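Local coordinates for type III CBASS phage resistance system CD-NTase-associated protein Cap8 (Pseudomonas aeruginosa, PDB 6P8P) that is a bacterial HORMA-domain protein that probably regulates a cGAS-like CD-NTase in type III CBASS anti-phage immunity, at residues D16-L28 against L40-A52. The protein carries 2 engineered substitutions. Sequence-based numbering, arbitrary orientation.
Sequences DALQTWDAIVELL and LRAVTGVAASLIA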
loop_
_atom_site.group_PDB
_atom_site.type_symbol
_atom_site.label_atom_id
_atom_site.label_comp_id
_atom_site.label_asym_id
_atom_site.label_seq_id
_atom_site.Cartn_x
_atom_site.Cartn_y
_atom_site.Cartn_z
ATOM N N ASP A 16 0.638 6.680 -13.283
ATOM C CA ASP A 16 1.262 6.111 -12.093
ATOM C C ASP A 16 0.325 5.061 -11.475
ATOM O O ASP A 16 -0.819 4.855 -11.912
ATOM C CB ASP A 16 1.691 7.208 -11.121
ATOM C CG ASP A 16 0.559 7.837 -10.327
ATOM O OD1 ASP A 16 -0.435 7.206 -9.957
ATOM O OD2 ASP A 16 0.718 9.047 -10.013
ATOM N N ALA A 17 0.864 4.302 -10.520
ATOM C CA ALA A 17 0.126 3.149 -9.993
ATOM C C ALA A 17 -1.196 3.550 -9.354
ATOM O O ALA A 17 -2.195 2.802 -9.434
ATOM C CB ALA A 17 0.998 2.381 -8.997
ATOM N N LEU A 18 -1.242 4.717 -8.723
ATOM C CA LEU A 18 -2.502 5.146 -8.126
ATOM C C LEU A 18 -3.485 5.634 -9.194
ATOM O O LEU A 18 -4.695 5.383 -9.106
ATOM C CB LEU A 18 -2.232 6.231 -7.080
ATOM C CG LEU A 18 -3.462 6.821 -6.398
ATOM C CD1 LEU A 18 -3.171 7.098 -4.893
ATOM C CD2 LEU A 18 -3.863 8.118 -7.057
ATOM N N GLN A 19 -2.990 6.342 -10.216
ATOM C CA GLN A 19 -3.871 6.734 -11.308
ATOM C C GLN A 19 -4.454 5.514 -12.000
ATOM O O GLN A 19 -5.598 5.549 -12.457
ATOM C CB GLN A 19 -3.116 7.598 -12.322
ATOM C CG GLN A 19 -2.675 8.930 -11.784
ATOM C CD GLN A 19 -1.761 9.665 -12.726
ATOM O OE1 GLN A 19 -0.898 9.055 -13.371
ATOM N NE2 GLN A 19 -1.922 10.998 -12.805
ATOM N N THR A 20 -3.673 4.441 -12.095
ATOM C CA THR A 20 -4.148 3.196 -12.683
ATOM C C THR A 20 -5.268 2.606 -11.839
ATOM O O THR A 20 -6.337 2.273 -12.344
ATOM C CB THR A 20 -2.993 2.198 -12.780
ATOM O OG1 THR A 20 -1.882 2.761 -13.520
ATOM C CG2 THR A 20 -3.470 0.891 -13.461
ATOM N N TRP A 21 -5.067 2.527 -10.522
ATOM C CA TRP A 21 -6.150 2.007 -9.674
ATOM C C TRP A 21 -7.401 2.864 -9.763
ATOM O O TRP A 21 -8.514 2.335 -9.860
ATOM C CB TRP A 21 -5.694 1.934 -8.228
ATOM C CG TRP A 21 -6.690 1.367 -7.286
ATOM C CD1 TRP A 21 -7.241 2.009 -6.223
ATOM C CD2 TRP A 21 -7.266 0.058 -7.321
ATOM N NE1 TRP A 21 -8.104 1.153 -5.552
ATOM C CE2 TRP A 21 -8.150 -0.041 -6.231
ATOM C CE3 TRP A 21 -7.098 -1.055 -8.159
ATOM C CZ2 TRP A 21 -8.839 -1.205 -5.935
ATOM C CZ3 TRP A 21 -7.819 -2.217 -7.885
ATOM C CH2 TRP A 21 -8.682 -2.277 -6.781
ATOM N N ASP A 22 -7.241 4.187 -9.746
ATOM C CA ASP A 22 -8.397 5.066 -9.859
ATOM C C ASP A 22 -9.159 4.804 -11.160
ATOM O O ASP A 22 -10.392 4.798 -11.173
ATOM C CB ASP A 22 -7.946 6.525 -9.780
ATOM C CG ASP A 22 -7.689 6.998 -8.366
ATOM O OD1 ASP A 22 -7.975 6.263 -7.408
ATOM O OD2 ASP A 22 -7.189 8.145 -8.213
ATOM N N ALA A 23 -8.441 4.526 -12.253
ATOM C CA ALA A 23 -9.127 4.252 -13.521
ATOM C C ALA A 23 -9.895 2.943 -13.436
ATOM O O ALA A 23 -11.004 2.828 -13.982
ATOM C CB ALA A 23 -8.133 4.215 -14.688
ATOM N N ILE A 24 -9.317 1.955 -12.729
ATOM C CA ILE A 24 -9.972 0.659 -12.529
ATOM C C ILE A 24 -11.191 0.799 -11.634
ATOM O O ILE A 24 -12.247 0.217 -11.895
ATOM C CB ILE A 24 -8.961 -0.356 -11.960
ATOM C CG1 ILE A 24 -7.900 -0.666 -13.023
ATOM C CG2 ILE A 24 -9.661 -1.623 -11.494
ATOM C CD1 ILE A 24 -6.676 -1.408 -12.513
ATOM N N VAL A 25 -11.085 1.596 -10.588
ATOM C CA VAL A 25 -12.235 1.815 -9.724
ATOM C C VAL A 25 -13.381 2.449 -10.509
ATOM O O VAL A 25 -14.548 2.086 -10.347
ATOM C CB VAL A 25 -11.840 2.702 -8.538
ATOM C CG1 VAL A 25 -13.084 3.083 -7.729
ATOM C CG2 VAL A 25 -10.809 1.984 -7.645
ATOM N N GLU A 26 -13.068 3.416 -11.355
ATOM C CA GLU A 26 -14.127 4.032 -12.157
ATOM C C GLU A 26 -14.765 3.021 -13.117
ATOM O O GLU A 26 -15.991 2.985 -13.270
ATOM C CB GLU A 26 -13.570 5.236 -12.912
ATOM C CG GLU A 26 -14.643 5.990 -13.711
ATOM C CD GLU A 26 -15.731 6.603 -12.855
ATOM O OE1 GLU A 26 -15.505 6.810 -11.643
ATOM O OE2 GLU A 26 -16.823 6.873 -13.404
ATOM N N LEU A 27 -13.946 2.178 -13.752
ATOM C CA LEU A 27 -14.479 1.137 -14.619
ATOM C C LEU A 27 -15.475 0.255 -13.878
ATOM O O LEU A 27 -16.548 -0.082 -14.402
ATOM C CB LEU A 27 -13.340 0.288 -15.154
ATOM C CG LEU A 27 -13.769 -0.796 -16.141
ATOM C CD1 LEU A 27 -13.861 -0.234 -17.553
ATOM C CD2 LEU A 27 -12.810 -1.980 -16.070
ATOM N N LEU A 28 -15.152 -0.099 -12.638
ATOM C CA LEU A 28 -15.952 -1.077 -11.914
ATOM C C LEU A 28 -17.132 -0.495 -11.168
ATOM O O LEU A 28 -18.057 -1.250 -10.855
ATOM C CB LEU A 28 -15.075 -1.837 -10.935
ATOM C CG LEU A 28 -14.020 -2.741 -11.545
ATOM C CD1 LEU A 28 -13.087 -3.314 -10.472
ATOM C CD2 LEU A 28 -14.667 -3.866 -12.336
ATOM N N LEU A 40 -13.283 -0.180 -2.483
ATOM C CA LEU A 40 -12.201 -0.167 -3.470
ATOM C C LEU A 40 -11.242 0.996 -3.231
ATOM O O LEU A 40 -10.016 0.835 -3.326
ATOM C CB LEU A 40 -12.780 -0.104 -4.880
ATOM C CG LEU A 40 -13.118 -1.452 -5.526
ATOM C CD1 LEU A 40 -14.157 -2.207 -4.813
ATOM C CD2 LEU A 40 -13.594 -1.128 -6.970
ATOM N N ARG A 41 -11.773 2.173 -2.906
ATOM C CA ARG A 41 -10.914 3.312 -2.630
ATOM C C ARG A 41 -10.159 3.118 -1.325
ATOM O O ARG A 41 -9.009 3.547 -1.206
ATOM C CB ARG A 41 -11.740 4.607 -2.610
ATOM C CG ARG A 41 -12.257 5.044 -3.968
ATOM C CD ARG A 41 -13.069 6.342 -3.872
ATOM N NE ARG A 41 -13.461 6.835 -5.185
ATOM C CZ ARG A 41 -14.381 7.781 -5.399
ATOM N NH1 ARG A 41 -15.019 8.338 -4.379
ATOM N NH2 ARG A 41 -14.674 8.166 -6.635
ATOM N N ALA A 42 -10.745 2.395 -0.376
ATOM C CA ALA A 42 -10.071 2.204 0.914
ATOM C C ALA A 42 -8.795 1.354 0.795
ATOM O O ALA A 42 -7.883 1.490 1.625
ATOM C CB ALA A 42 -11.034 1.556 1.908
ATOM N N VAL A 43 -8.719 0.464 -0.195
ATOM C CA VAL A 43 -7.571 -0.416 -0.371
ATOM C C VAL A 43 -6.570 0.161 -1.372
ATOM O O VAL A 43 -5.695 -0.553 -1.848
ATOM C CB VAL A 43 -7.993 -1.832 -0.784
ATOM C CG1 VAL A 43 -8.915 -2.457 0.230
ATOM C CG2 VAL A 43 -8.629 -1.801 -2.184
ATOM N N THR A 44 -6.677 1.457 -1.683
ATOM C CA THR A 44 -5.836 2.059 -2.714
ATOM C C THR A 44 -4.358 1.864 -2.430
ATOM O O THR A 44 -3.569 1.584 -3.343
ATOM C CB THR A 44 -6.144 3.561 -2.839
ATOM O OG1 THR A 44 -7.440 3.750 -3.393
ATOM C CG2 THR A 44 -5.122 4.294 -3.737
ATOM N N GLY A 45 -3.944 2.015 -1.168
ATOM C CA GLY A 45 -2.527 1.853 -0.873
ATOM C C GLY A 45 -2.019 0.472 -1.259
ATOM O O GLY A 45 -0.963 0.321 -1.893
ATOM N N VAL A 46 -2.771 -0.558 -0.886
ATOM C CA VAL A 46 -2.374 -1.923 -1.204
ATOM C C VAL A 46 -2.441 -2.146 -2.712
ATOM O O VAL A 46 -1.519 -2.697 -3.329
ATOM C CB VAL A 46 -3.258 -2.932 -0.439
ATOM C CG1 VAL A 46 -2.927 -4.343 -0.870
ATOM C CG2 VAL A 46 -3.093 -2.756 1.049
ATOM N N ALA A 47 -3.550 -1.743 -3.328
ATOM C CA ALA A 47 -3.740 -2.042 -4.740
ATOM C C ALA A 47 -2.705 -1.338 -5.601
ATOM O O ALA A 47 -2.123 -1.942 -6.517
ATOM C CB ALA A 47 -5.151 -1.637 -5.150
ATOM N N ALA A 48 -2.442 -0.059 -5.308
ATOM C CA ALA A 48 -1.395 0.659 -6.017
ATOM C C ALA A 48 -0.033 0.025 -5.789
ATOM O O ALA A 48 0.800 -0.020 -6.695
ATOM C CB ALA A 48 -1.407 2.131 -5.596
ATOM N N SER A 49 0.234 -0.455 -4.579
ATOM C CA SER A 49 1.505 -1.127 -4.339
ATOM C C SER A 49 1.691 -2.315 -5.268
ATOM O O SER A 49 2.772 -2.511 -5.836
ATOM C CB SER A 49 1.574 -1.589 -2.874
ATOM O OG SER A 49 2.768 -2.323 -2.580
ATOM N N LEU A 50 0.639 -3.107 -5.432
ATOM C CA LEU A 50 0.706 -4.289 -6.281
ATOM C C LEU A 50 0.859 -3.908 -7.748
ATOM O O LEU A 50 1.569 -4.577 -8.499
ATOM C CB LEU A 50 -0.557 -5.137 -6.084
ATOM C CG LEU A 50 -0.733 -5.751 -4.704
ATOM C CD1 LEU A 50 -2.150 -6.313 -4.558
ATOM C CD2 LEU A 50 0.317 -6.801 -4.445
ATOM N N ILE A 51 0.159 -2.863 -8.185
ATOM C CA ILE A 51 0.325 -2.376 -9.549
ATOM C C ILE A 51 1.748 -1.896 -9.777
ATOM O O ILE A 51 2.349 -2.170 -10.822
ATOM C CB ILE A 51 -0.705 -1.271 -9.840
ATOM C CG1 ILE A 51 -2.096 -1.881 -9.868
ATOM C CG2 ILE A 51 -0.370 -0.555 -11.129
ATOM C CD1 ILE A 51 -3.215 -0.849 -9.781
ATOM N N ALA A 52 2.312 -1.177 -8.810
ATOM C CA ALA A 52 3.682 -0.705 -8.958
ATOM C C ALA A 52 4.657 -1.870 -9.085
ATOM O O ALA A 52 5.722 -1.724 -9.695
ATOM C CB ALA A 52 4.061 0.196 -7.764
HETATM O O HOH W 1 -11.219 6.368 -6.967
HETATM O O HOH W 2 -8.454 6.168 -4.309
HETATM O O HOH W 3 -14.390 6.478 -9.135
#
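Within the helical layer of this HORMA domain, helix 17-28 meets the consecutive helices 40-42 and 44-52, broken at Val43, with Trp21 as a knob among Leu40, Thr44, Ala47 and Ile51. With CG anti to the backbone N (chi1 -178°), the indole reaches the break, where Trp21 NE1 donates to Leu40 O at 3.0 Å. That oxygen lies in the ring plane, while the N-H arrives from above the carbonyl plane and is moderately bent (149°). Ala47 CB sits 3.4 Å from the centroid of the Trp21 six-membered ring, a CH-pi contact over one face; Val25 CG2, from the same helix as Trp21, lies over the opposite face, offset toward its rim. Thr44 OG1 donates to Arg41 O at the break and receives a water hydrogen bond. At the other end Ala17 CB approaches Ala48 O to 3.3 Å; such small side chains are consistent with the 8.3 Å closest approach of the axes of helices 17-28 and 44-52, 115° between their N-to-C directions. Ile51 CD1 packs against Ala17 O (3.8 Å) and Trp21 CB (4.0 Å). Along the outer margin, waters bridge Asp22 OD1 to Arg41 NE and Glu26 OE1 to Arg41 NH2. Met102 of strand 101-106 backs Trp21, Leu28 and Leu40, joining this steeply crossed helix packing to the beta-sheet of the HORMA alpha/beta core.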